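Local coordinates for NAD(P)H-flavin oxidoreductase (Staphylococcus epidermidis ATCC 12228, PDB 3GBH), which probably uses NAD(P)H to reduce flavin or other acceptors through a bound FMN, as a member of the nitroreductase family, at the interface of chains A and B. Residues are numbered along the deposited sequence; one frame, centred on the assembly and turned at random. Chains: chain A/B, NAD(P)H-flavin oxidoreductase.

Contacts 1 and 2 belong to one two-fold symmetric interface, and the centres of their C-alpha atoms lie about 22 Å apart. They share no residues. Contact 1 is near the core, where helix 132-156 of each chain meets its counterpart and where the FMN-pocket residues B:Arg18, A:Pro46 and A:Leu145 come together from both chains. Contact 2 is peripheral: strand 210-212 and the C-terminal residue of chain B extend the sheet of chain A beside strand 54-59. Side-chain packing in the middle and strand exchange at the rim, each repeated by symmetry, fit the intertwined dimer typical of nitroreductases.

Contact 1: the interface of chains A and B. Residues chain A 45-46, 145, 149, 152; chain B 15, 18, 148, 152.
A:Pro46 lies over one face of the B:Arg18 guanidinium, its ring carbon CD standing 3.2 Å off that plane, nearer the margin than the middle. In this nitroreductase-family dimer both residues belong to FMN pockets, so the contact ties flavin-binding elements of the two chains together. Proline suits the spot because its rigid CH2 groups offer a flat group a nonpolar surface.

Apolar packing continues at B:Met148 on helix 132-156, a selenomethionine whose selenium stands in for the methionine sulfur. CG is anti to its backbone N (chi1 -175°), and the bends at chi2 and chi3 bring B:Met148 SE to 3.6 Å from A:Pro46 CD. The same side chain crosses A:Leu145 at about a right angle, with B:Met148 CB 4.0 Å from the methyl A:Leu145 CD2. The flexible, unbranched chain of a methionine can follow both the helix surface and the proline. Farther along, A:Leu152 and B:Leu152 meet tip to tip through their CD1 methyls, 3.7 Å apart.

A:Gln149 combines packing with polarity. Its extended chain crosses B:Leu15, and its amide end lies against that leucine, with A:Gln149 NE2 3.4 Å from B:Leu15 CD2. The amide oxygen OE1 faces the B:Met148 CE methyl, and A:Gln149 OE1 is also 2.7 Å from water 1. That water sits in the guanidinium plane, at its edge, joined to B:Arg18 NE (2.8 Å) by a nearly straight hydrogen bond (167° at H).

Contact 2: the interface of chains A and B. Residues chain A 57-60; chain B 211-213.
A:Val58 pairs through its backbone with the tail of chain B, strand 210-212 running parallel to strand 54-59 and thereby adding an edge to the nitroreductase sheet of the other subunit. A:Val58 N donates to B:Glu211 O at 2.9 Å, and B:Leu213 N donates to A:Val58 O, also at 2.9 Å. Just past the strand, A:Gln60 N donates to the C-terminal carboxylate oxygen O of B:Leu213 (3.0 Å), so the pairing reaches the very end of the chain.

The side chains of A:Val58 and B:Phe212 lie side by side and point the same way, as expected of bridge partners in parallel strands. With CG1 anti to the backbone N (chi1 -174°), A:Val58 CG1 sits 3.7 Å from B:Phe212 CD1. A beta-branched valine favours extended backbone and presents a compact apolar flank.

A:Gln60 crosses the same ring obliquely, its amide plane turned 42° from the ring plane. Its CG takes the crowded position between backbone N and carbonyl carbon (chi1 56°), and the extended chain beyond brings the amide nitrogen A:Gln60 NE2 to 3.6 Å from B:Phe212 CD1, a packing contact. A:Val58 and A:Gln60 thus flank the CD1 rim of B:Phe212 from opposite sides of its plane, and a flat ring suits the place because it can pack against both. Glutamine has the aliphatic length to pass A:Gln60 CG 3.4 Å from B:Leu213 O and still set its amide at the ring rim. Elsewhere, small A:Ala57 accommodates the bulkier B:Leu213, whose methyl CD1 comes 3.8 Å from A:Ala57 CB.

Contact 1: the interface of chains A and B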
loop_
_atom_site.group_PDB
_atom_site.type_symbol
_atom_site.label_atom_id
_atom_site.label_comp_id
_atom_site.label_asym_id
_atom_site.label_seq_id
_atom_site.Cartn_x
_atom_site.Cartn_y
_atom_site.Cartn_z
ATOM N N ALA A 45 20.539 8.089 -0.411
ATOM C CA ALA A 45 21.525 8.821 0.381
ATOM C C ALA A 45 22.816 9.067 -0.380
ATOM O O ALA A 45 23.173 8.297 -1.302
ATOM C CB ALA A 45 21.831 8.068 1.669
ATOM N N PRO A 46 23.528 10.128 -0.011
ATOM C CA PRO A 46 24.813 10.427 -0.634
ATOM C C PRO A 46 25.902 9.535 -0.053
ATOM O O PRO A 46 25.759 9.025 1.066
ATOM C CB PRO A 46 25.049 11.888 -0.259
ATOM C CG PRO A 46 24.362 12.015 1.104
ATOM C CD PRO A 46 23.179 11.094 1.046
ATOM N N LEU A 145 24.931 7.547 6.995
ATOM C CA LEU A 145 24.093 8.481 6.251
ATOM C C LEU A 145 22.862 7.746 5.700
ATOM O O LEU A 145 21.717 8.205 5.861
ATOM C CB LEU A 145 24.895 9.149 5.105
ATOM C CG LEU A 145 26.008 10.115 5.512
ATOM C CD1 LEU A 145 26.830 10.532 4.228
ATOM C CD2 LEU A 145 25.483 11.348 6.244
ATOM N N GLN A 149 18.492 7.839 6.777
ATOM C CA GLN A 149 17.452 8.008 5.790
ATOM C C GLN A 149 16.557 6.786 5.794
ATOM O O GLN A 149 15.338 6.907 5.619
ATOM C CB GLN A 149 18.050 8.321 4.409
ATOM C CG GLN A 149 17.035 8.732 3.372
ATOM C CD GLN A 149 17.616 9.577 2.233
ATOM O OE1 GLN A 149 18.108 10.686 2.457
ATOM N NE2 GLN A 149 17.476 9.085 0.989
ATOM N N LEU A 152 14.107 7.181 8.783
ATOM C CA LEU A 152 13.108 8.213 8.488
ATOM C C LEU A 152 12.082 7.692 7.492
ATOM O O LEU A 152 10.856 7.893 7.670
ATOM C CB LEU A 152 13.775 9.504 8.003
ATOM C CG LEU A 152 14.608 10.244 9.059
ATOM C CD1 LEU A 152 15.449 11.380 8.432
ATOM C CD2 LEU A 152 13.736 10.803 10.151
ATOM N N LEU B 15 13.128 14.157 0.289
ATOM C CA LEU B 15 14.072 13.088 0.001
ATOM C C LEU B 15 14.434 13.086 -1.484
ATOM O O LEU B 15 15.618 13.008 -1.848
ATOM C CB LEU B 15 13.442 11.763 0.429
ATOM C CG LEU B 15 14.332 10.582 0.695
ATOM C CD1 LEU B 15 13.703 9.605 1.730
ATOM C CD2 LEU B 15 14.585 9.924 -0.678
ATOM N N ARG B 18 16.929 16.093 -2.314
ATOM C CA ARG B 18 18.224 16.151 -1.623
ATOM C C ARG B 18 19.306 15.643 -2.595
ATOM O O ARG B 18 19.432 14.444 -2.830
ATOM C CB ARG B 18 18.196 15.284 -0.356
ATOM C CG ARG B 18 19.221 15.620 0.741
ATOM C CD ARG B 18 20.678 15.340 0.341
ATOM N NE ARG B 18 20.840 13.996 -0.237
ATOM C CZ ARG B 18 21.767 13.691 -1.142
ATOM N NH1 ARG B 18 22.631 14.622 -1.541
ATOM N NH2 ARG B 18 21.801 12.485 -1.692
HETATM N N MSE B 148 22.925 13.490 8.140
HETATM C CA MSE B 148 21.902 13.171 7.143
HETATM C C MSE B 148 20.626 13.931 7.477
HETATM O O MSE B 148 20.009 14.544 6.626
HETATM C CB MSE B 148 21.606 11.668 7.119
HETATM C CG MSE B 148 20.635 11.279 6.029
HETATM SE SE MSE B 148 21.470 11.308 4.257
HETATM C CE MSE B 148 20.548 12.861 3.491
ATOM N N LEU B 152 18.581 16.790 5.159
ATOM C CA LEU B 152 17.161 16.692 4.830
ATOM C C LEU B 152 16.394 17.912 5.334
ATOM O O LEU B 152 15.608 18.519 4.601
ATOM C CB LEU B 152 16.552 15.374 5.361
ATOM C CG LEU B 152 17.123 14.149 4.637
ATOM C CD1 LEU B 152 16.791 12.832 5.361
ATOM C CD2 LEU B 152 16.660 14.105 3.215
HETATM O O HOH W 1 19.279 11.792 0.306
#

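Contact 2: the interface of chains A and B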
loop_
_atom_site.group_PDB
_atom_site.type_symbol
_atom_site.label_atom_id
_atom_site.label_comp_id
_atom_site.label_asym_id
_atom_site.label_seq_id
_atom_site.Cartn_x
_atom_site.Cartn_y
_atom_site.Cartn_z
ATOM N N ALA A 57 22.115 -6.883 5.394
ATOM C CA ALA A 57 21.553 -8.179 5.729
ATOM C C ALA A 57 20.214 -7.953 6.395
ATOM O O ALA A 57 20.172 -7.378 7.487
ATOM C CB ALA A 57 22.485 -8.931 6.684
ATOM N N VAL A 58 19.131 -8.367 5.733
ATOM C CA VAL A 58 17.776 -8.252 6.299
ATOM C C VAL A 58 17.452 -9.566 7.028
ATOM O O VAL A 58 17.015 -10.542 6.426
ATOM C CB VAL A 58 16.688 -7.929 5.218
ATOM C CG1 VAL A 58 15.323 -7.675 5.898
ATOM C CG2 VAL A 58 17.113 -6.721 4.329
ATOM N N VAL A 59 17.727 -9.594 8.330
ATOM C CA VAL A 59 17.559 -10.823 9.130
ATOM C C VAL A 59 16.127 -10.958 9.601
ATOM O O VAL A 59 15.695 -10.274 10.529
ATOM C CB VAL A 59 18.534 -10.873 10.316
ATOM C CG1 VAL A 59 18.293 -12.122 11.106
ATOM C CG2 VAL A 59 19.962 -10.831 9.793
ATOM N N GLN A 60 15.385 -11.821 8.922
ATOM C CA GLN A 60 13.958 -11.988 9.185
ATOM C C GLN A 60 13.566 -13.402 9.584
ATOM O O GLN A 60 12.627 -13.562 10.346
ATOM C CB GLN A 60 13.132 -11.541 7.968
ATOM C CG GLN A 60 13.528 -12.260 6.675
ATOM C CD GLN A 60 12.578 -12.015 5.512
ATOM O OE1 GLN A 60 12.452 -12.868 4.614
ATOM N NE2 GLN A 60 11.902 -10.876 5.527
ATOM N N GLU B 211 20.072 -8.299 1.017
ATOM C CA GLU B 211 19.513 -9.618 0.850
ATOM C C GLU B 211 18.745 -10.062 2.078
ATOM O O GLU B 211 19.023 -9.626 3.173
ATOM C CB GLU B 211 20.608 -10.619 0.524
ATOM C CG GLU B 211 21.494 -10.959 1.671
ATOM C CD GLU B 211 22.439 -12.093 1.362
ATOM O OE1 GLU B 211 22.073 -13.003 0.615
ATOM O OE2 GLU B 211 23.550 -12.077 1.902
ATOM N N PHE B 212 17.791 -10.955 1.883
ATOM C CA PHE B 212 16.964 -11.443 2.972
ATOM C C PHE B 212 17.545 -12.730 3.525
ATOM O O PHE B 212 17.829 -13.623 2.780
ATOM C CB PHE B 212 15.531 -11.678 2.474
ATOM C CG PHE B 212 14.845 -10.422 2.063
ATOM C CD1 PHE B 212 14.171 -9.667 2.982
ATOM C CD2 PHE B 212 14.900 -9.983 0.748
ATOM C CE1 PHE B 212 13.555 -8.480 2.611
ATOM C CE2 PHE B 212 14.275 -8.808 0.372
ATOM C CZ PHE B 212 13.612 -8.052 1.303
ATOM N N LEU B 213 17.688 -12.818 4.841
ATOM C CA LEU B 213 18.264 -13.996 5.507
ATOM C C LEU B 213 17.331 -14.597 6.539
ATOM O O LEU B 213 16.494 -13.909 7.120
ATOM C CB LEU B 213 19.577 -13.592 6.190
ATOM C CG LEU B 213 20.671 -13.068 5.249
ATOM C CD1 LEU B 213 21.878 -12.637 6.056
ATOM C CD2 LEU B 213 21.034 -14.158 4.246
ATOM O OXT LEU B 213 17.384 -15.801 6.839
#